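Local structure of 14 kDa fatty acid-binding protein (Schistosoma mansoni, 1VYF) at residues Ser4-Lys9 with Val42-Asp47; Asp49-Leu54 with Phe66-Glu71. The protein binds long-chain fatty acids such as oleic and arachidonic acid inside a beta-barrel and may take part in their transport. All blocks are in the same frame, centred on the assembly; numbering follows the deposited sequence.

Contact 1 of 2, residues Ser4-Lys9 with Val42-Asp47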
# COMPACT_ATOMS: atom_id res chain seq x y z
N SER A 4 -4.90 3.82 -15.72
CA SER A 4 -6.03 2.96 -16.05
C SER A 4 -5.82 1.47 -15.72
O SER A 4 -6.79 0.75 -15.47
CB SER A 4 -6.39 3.13 -17.55
OG SER A 4 -5.35 2.66 -18.40
N SER A 5 -4.57 1.00 -15.73
CA SER A 5 -4.31 -0.41 -15.44
C SER A 5 -4.52 -0.74 -13.95
O SER A 5 -4.71 -1.91 -13.61
CB SER A 5 -2.92 -0.85 -15.92
OG SER A 5 -1.88 -0.12 -15.28
N PHE A 6 -4.48 0.27 -13.09
CA PHE A 6 -4.75 0.08 -11.65
C PHE A 6 -6.20 -0.06 -11.27
O PHE A 6 -6.53 -0.54 -10.20
CB PHE A 6 -4.23 1.28 -10.85
CG PHE A 6 -2.77 1.21 -10.54
CD1 PHE A 6 -1.83 1.65 -11.45
CD2 PHE A 6 -2.33 0.77 -9.29
CE1 PHE A 6 -0.50 1.59 -11.15
CE2 PHE A 6 -1.00 0.71 -9.00
CZ PHE A 6 -0.08 1.11 -9.94
N LEU A 7 -7.10 0.44 -12.13
CA LEU A 7 -8.51 0.61 -11.79
C LEU A 7 -9.21 -0.70 -11.61
O LEU A 7 -9.08 -1.59 -12.42
CB LEU A 7 -9.23 1.43 -12.86
CG LEU A 7 -8.62 2.80 -13.16
CD1 LEU A 7 -9.48 3.48 -14.22
CD2 LEU A 7 -8.54 3.63 -11.94
N GLY A 8 -9.99 -0.80 -10.54
CA GLY A 8 -10.69 -2.02 -10.21
C GLY A 8 -10.26 -2.55 -8.85
O GLY A 8 -9.75 -1.81 -8.00
N LYS A 9 -10.45 -3.84 -8.65
CA LYS A 9 -10.20 -4.48 -7.37
C LYS A 9 -9.12 -5.53 -7.45
O LYS A 9 -8.98 -6.22 -8.47
CB LYS A 9 -11.47 -5.17 -6.88
CG LYS A 9 -12.59 -4.27 -6.52
CD LYS A 9 -13.59 -5.02 -5.59
CE LYS A 9 -14.64 -4.09 -5.07
NZ LYS A 9 -15.93 -4.52 -5.64
N VAL A 42 -8.11 -4.57 -2.28
CA VAL A 42 -7.76 -3.17 -2.53
C VAL A 42 -8.47 -2.72 -3.83
O VAL A 42 -8.45 -3.38 -4.84
CB VAL A 42 -6.24 -2.96 -2.61
CG1 VAL A 42 -5.88 -1.52 -2.90
CG2 VAL A 42 -5.58 -3.37 -1.29
N THR A 43 -9.16 -1.59 -3.75
CA THR A 43 -9.89 -1.04 -4.87
C THR A 43 -9.28 0.31 -5.23
O THR A 43 -9.11 1.16 -4.38
CB THR A 43 -11.38 -0.87 -4.51
OG1 THR A 43 -11.96 -2.13 -4.13
CG2 THR A 43 -12.22 -0.41 -5.70
N PHE A 44 -9.00 0.54 -6.51
CA PHE A 44 -8.54 1.86 -6.97
C PHE A 44 -9.61 2.49 -7.87
O PHE A 44 -10.15 1.83 -8.74
CB PHE A 44 -7.25 1.76 -7.81
CG PHE A 44 -6.03 1.35 -7.02
CD1 PHE A 44 -5.70 0.02 -6.86
CD2 PHE A 44 -5.21 2.30 -6.44
CE1 PHE A 44 -4.56 -0.35 -6.11
CE2 PHE A 44 -4.07 1.93 -5.68
CZ PHE A 44 -3.75 0.60 -5.54
N THR A 45 -9.88 3.76 -7.65
CA THR A 45 -10.65 4.57 -8.62
C THR A 45 -9.87 5.84 -8.87
O THR A 45 -9.05 6.26 -8.05
CB THR A 45 -12.07 4.89 -8.09
OG1 THR A 45 -11.99 5.77 -6.97
CG2 THR A 45 -12.72 3.69 -7.53
N MET A 46 -10.08 6.44 -10.04
CA MET A 46 -9.39 7.68 -10.42
C MET A 46 -10.48 8.67 -10.83
O MET A 46 -11.22 8.42 -11.79
CB MET A 46 -8.39 7.42 -11.57
CG MET A 46 -7.56 8.64 -11.98
SD MET A 46 -6.26 9.13 -10.84
CE MET A 46 -4.82 8.92 -11.80
N ASP A 47 -10.60 9.73 -10.04
CA ASP A 47 -11.65 10.73 -10.16
C ASP A 47 -11.02 12.13 -10.19
O ASP A 47 -10.88 12.79 -9.16
CB ASP A 47 -12.60 10.61 -8.95
CG ASP A 47 -13.07 9.18 -8.72
OD1 ASP A 47 -14.11 8.78 -9.33
OD2 ASP A 47 -12.46 8.40 -7.94
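Phe44 meets Phe6 from its CB outward. CB sits 3.4 Å from the carbonyl O of Phe6, and CG and CD1 stay close to that same oxygen. Further out the partner changes from backbone to ring: Phe6 CD2 comes down over the centre of the Phe44 ring, 4.0 Å from Phe44 CZ and about as far from CE1. The planes stand at 73°, which makes this a T-shaped pair, with the edge of Phe6 directed at the face of Phe44. With Phe44 CG anti to its carbonyl carbon, chi1 -69°, CG lies beside the backbone N, where Phe6 O meets it. Arg109 and Met116 also touch both rings.

The backbone of Phe44 is gripped twice by Gly8, in an antiparallel hydrogen-bonded pair: Gly8 N gives to Phe44 O at 3.2 Å, and Phe44 N to Gly8 O at 2.9 Å. The backbone angles of Gly8 would jam a CB against the carbonyl O of Leu7, which by itself calls for glycine. The next pair, Lys9 with Thr43, is non-hydrogen-bonded, and its side chains run side by side, Lys9 CG 3.3 Å from Thr43 OG1. Ahead of Gly8, Leu7 crosses Met46 at about a right angle, Leu7 CD2 3.8 Å from Met46 CB. This is the start of strand 8-16 joining strand 41-47 in the antiparallel barrel of the fatty-acid-binding proteins, with the Phe6-Phe44 pair on its inner side.

Contact 2 of 2, residues Asp49-Leu54 with Phe66-Glu71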
# COMPACT_ATOMS: atom_id res chain seq x y z
N ASP A 49 -8.10 14.87 -10.71
CA ASP A 49 -6.69 14.95 -10.33
C ASP A 49 -6.39 13.98 -9.18
O ASP A 49 -5.27 13.95 -8.67
CB ASP A 49 -6.35 16.37 -9.85
CG ASP A 49 -6.47 17.41 -10.95
OD1 ASP A 49 -7.56 17.53 -11.55
OD2 ASP A 49 -5.51 18.16 -11.26
N LYS A 50 -7.38 13.20 -8.77
CA LYS A 50 -7.30 12.45 -7.51
C LYS A 50 -7.46 10.96 -7.73
O LYS A 50 -8.35 10.54 -8.45
CB LYS A 50 -8.41 12.91 -6.56
CG LYS A 50 -8.37 14.43 -6.24
CD LYS A 50 -8.47 14.71 -4.74
CE LYS A 50 -7.07 14.83 -4.09
NZ LYS A 50 -7.09 15.03 -2.59
N MET A 51 -6.61 10.17 -7.07
CA MET A 51 -6.79 8.72 -6.97
C MET A 51 -7.23 8.36 -5.56
O MET A 51 -6.78 8.98 -4.59
CB MET A 51 -5.46 8.04 -7.24
CG MET A 51 -5.51 6.53 -7.15
SD MET A 51 -3.97 5.78 -7.78
CE MET A 51 -4.53 5.05 -9.21
N THR A 52 -8.10 7.36 -5.46
CA THR A 52 -8.53 6.81 -4.19
C THR A 52 -8.25 5.31 -4.10
O THR A 52 -8.63 4.55 -4.98
CB THR A 52 -10.04 7.11 -3.95
OG1 THR A 52 -10.22 8.53 -3.81
CG2 THR A 52 -10.50 6.57 -2.60
N MET A 53 -7.57 4.92 -3.02
CA MET A 53 -7.33 3.51 -2.74
C MET A 53 -8.12 3.07 -1.50
O MET A 53 -7.95 3.60 -0.44
CB MET A 53 -5.83 3.32 -2.49
CG MET A 53 -5.43 1.87 -2.29
SD MET A 53 -3.60 1.71 -2.07
CE MET A 53 -3.53 1.56 -0.32
N LEU A 54 -9.01 2.10 -1.65
CA LEU A 54 -9.76 1.55 -0.53
C LEU A 54 -9.20 0.19 -0.18
O LEU A 54 -9.09 -0.66 -1.06
CB LEU A 54 -11.23 1.37 -0.92
CG LEU A 54 -12.19 0.57 -0.04
CD1 LEU A 54 -12.43 1.28 1.29
CD2 LEU A 54 -13.48 0.39 -0.77
N PHE A 66 -5.69 11.08 -2.84
CA PHE A 66 -4.49 11.90 -3.03
C PHE A 66 -4.32 12.41 -4.45
O PHE A 66 -4.79 11.82 -5.42
CB PHE A 66 -3.23 11.10 -2.63
CG PHE A 66 -3.13 9.74 -3.27
CD1 PHE A 66 -3.68 8.63 -2.65
CD2 PHE A 66 -2.53 9.57 -4.50
CE1 PHE A 66 -3.62 7.38 -3.24
CE2 PHE A 66 -2.46 8.31 -5.10
CZ PHE A 66 -3.00 7.22 -4.45
N LYS A 67 -3.64 13.56 -4.53
CA LYS A 67 -3.06 14.05 -5.77
C LYS A 67 -1.60 13.62 -5.81
O LYS A 67 -0.93 13.61 -4.78
CB LYS A 67 -3.11 15.58 -5.75
CG LYS A 67 -2.72 16.25 -7.03
CD LYS A 67 -3.23 17.71 -7.03
CE LYS A 67 -4.76 17.76 -6.94
NZ LYS A 67 -5.26 17.89 -5.53
N PHE A 68 -1.11 13.23 -6.98
CA PHE A 68 0.30 12.83 -7.12
C PHE A 68 1.23 14.02 -6.83
O PHE A 68 0.97 15.11 -7.30
CB PHE A 68 0.56 12.25 -8.52
CG PHE A 68 -0.22 11.01 -8.84
CD1 PHE A 68 -0.10 9.87 -8.05
CD2 PHE A 68 -1.08 10.97 -9.93
CE1 PHE A 68 -0.81 8.74 -8.33
CE2 PHE A 68 -1.80 9.83 -10.21
CZ PHE A 68 -1.67 8.71 -9.40
N GLY A 69 2.28 13.81 -6.01
CA GLY A 69 3.26 14.83 -5.68
C GLY A 69 2.88 15.71 -4.50
O GLY A 69 3.72 16.51 -4.00
N GLU A 70 1.65 15.54 -4.04
CA GLU A 70 1.06 16.37 -3.00
C GLU A 70 1.07 15.68 -1.64
O GLU A 70 0.35 14.71 -1.43
CB GLU A 70 -0.37 16.74 -3.38
CG GLU A 70 -1.11 17.49 -2.28
CD GLU A 70 -2.47 17.98 -2.71
OE1 GLU A 70 -3.47 17.38 -2.26
OE2 GLU A 70 -2.53 18.97 -3.50
N GLU A 71 1.87 16.18 -0.71
CA GLU A 71 1.96 15.64 0.64
C GLU A 71 0.60 15.66 1.29
O GLU A 71 -0.20 16.58 1.06
CB GLU A 71 2.96 16.42 1.50
CG GLU A 71 3.12 15.84 2.90
CD GLU A 71 4.41 16.25 3.61
OE1 GLU A 71 4.48 17.41 4.09
OE2 GLU A 71 5.34 15.41 3.72
O HOH W 1 -2.89 13.74 -9.31
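Met51 and Phe66 face each other as an antiparallel hydrogen-bonded pair, and their two backbone bonds hold the contact together. Met51 N gives to Phe66 O at 3.0 Å, and Phe66 N returns a bond to Met51 O at 2.9 Å. Lys50 CA adds a CA-H...O contact to Phe66 O, 3.3 Å long. Beyond the pair the chain turns away, and a water accepts a bond from Phe68 N at 3.0 Å. The same water approaches Asp49 O suspiciously closely, which leaves a bridge between the two backbones doubtful.

The apolar part centres on the same two side chains, which lie side by side and point the same way. Phe66 CG, held between its backbone N and carbonyl carbon (chi1 51°), is brought close to Met51 O, which stands over one face of the ring, offset toward the rim. Met51 CB is 3.7 Å from Phe66 CE2, while CG and SD pack against CZ. The sulfur makes oblique Met-aromatic contacts with two rings, SD lying 4.8 Å from the Phe66 centroid and 5.2 Å from that of Phe68. Phe68 CE1 meets the Phe66 ring at its edge, in plane, and Val86 touches both rings.

Charges gather beside Lys50. Its NZ is 4.5 Å from Lys67 NZ, a like-charged approach that Glu70 probably eases: Glu70 OE2 forms a salt bridge with Lys67 NZ, and its OE1 lies near Lys50 NZ, beyond salt-bridge range. A type II turn from Lys67 to Glu70 brings the carboxylate back to the lysines. The chemistry thus implies a division of labour, with sulfur and rings packed on one side of the strand pair and, at its more exposed margin, a charge cluster that Glu70 would balance only in part.

Contacts 1 and 2 are successive steps across one antiparallel sheet, their centres 12 Å apart. Strands 41-47 and 50-56 follow each other in the chain and are neighbours, so the residues of one contact pair directly with those of the other: Thr43 N lies 2.8 Å from Leu54 O, and Thr45 O lies 3.0 Å from Thr52 N, both probable hydrogen bonds. Side chains join too, Met46 CE packing 3.5 Å from Phe68 CE2. Contact 1 sits nearer the ligand site: the side chain of Val42 is about 6 Å from the bound oleic acid, against about 11 Å for that of Phe66 in contact 2. The Val42 side chain is also about 4 Å from that of Tyr131, an oleate-binding residue.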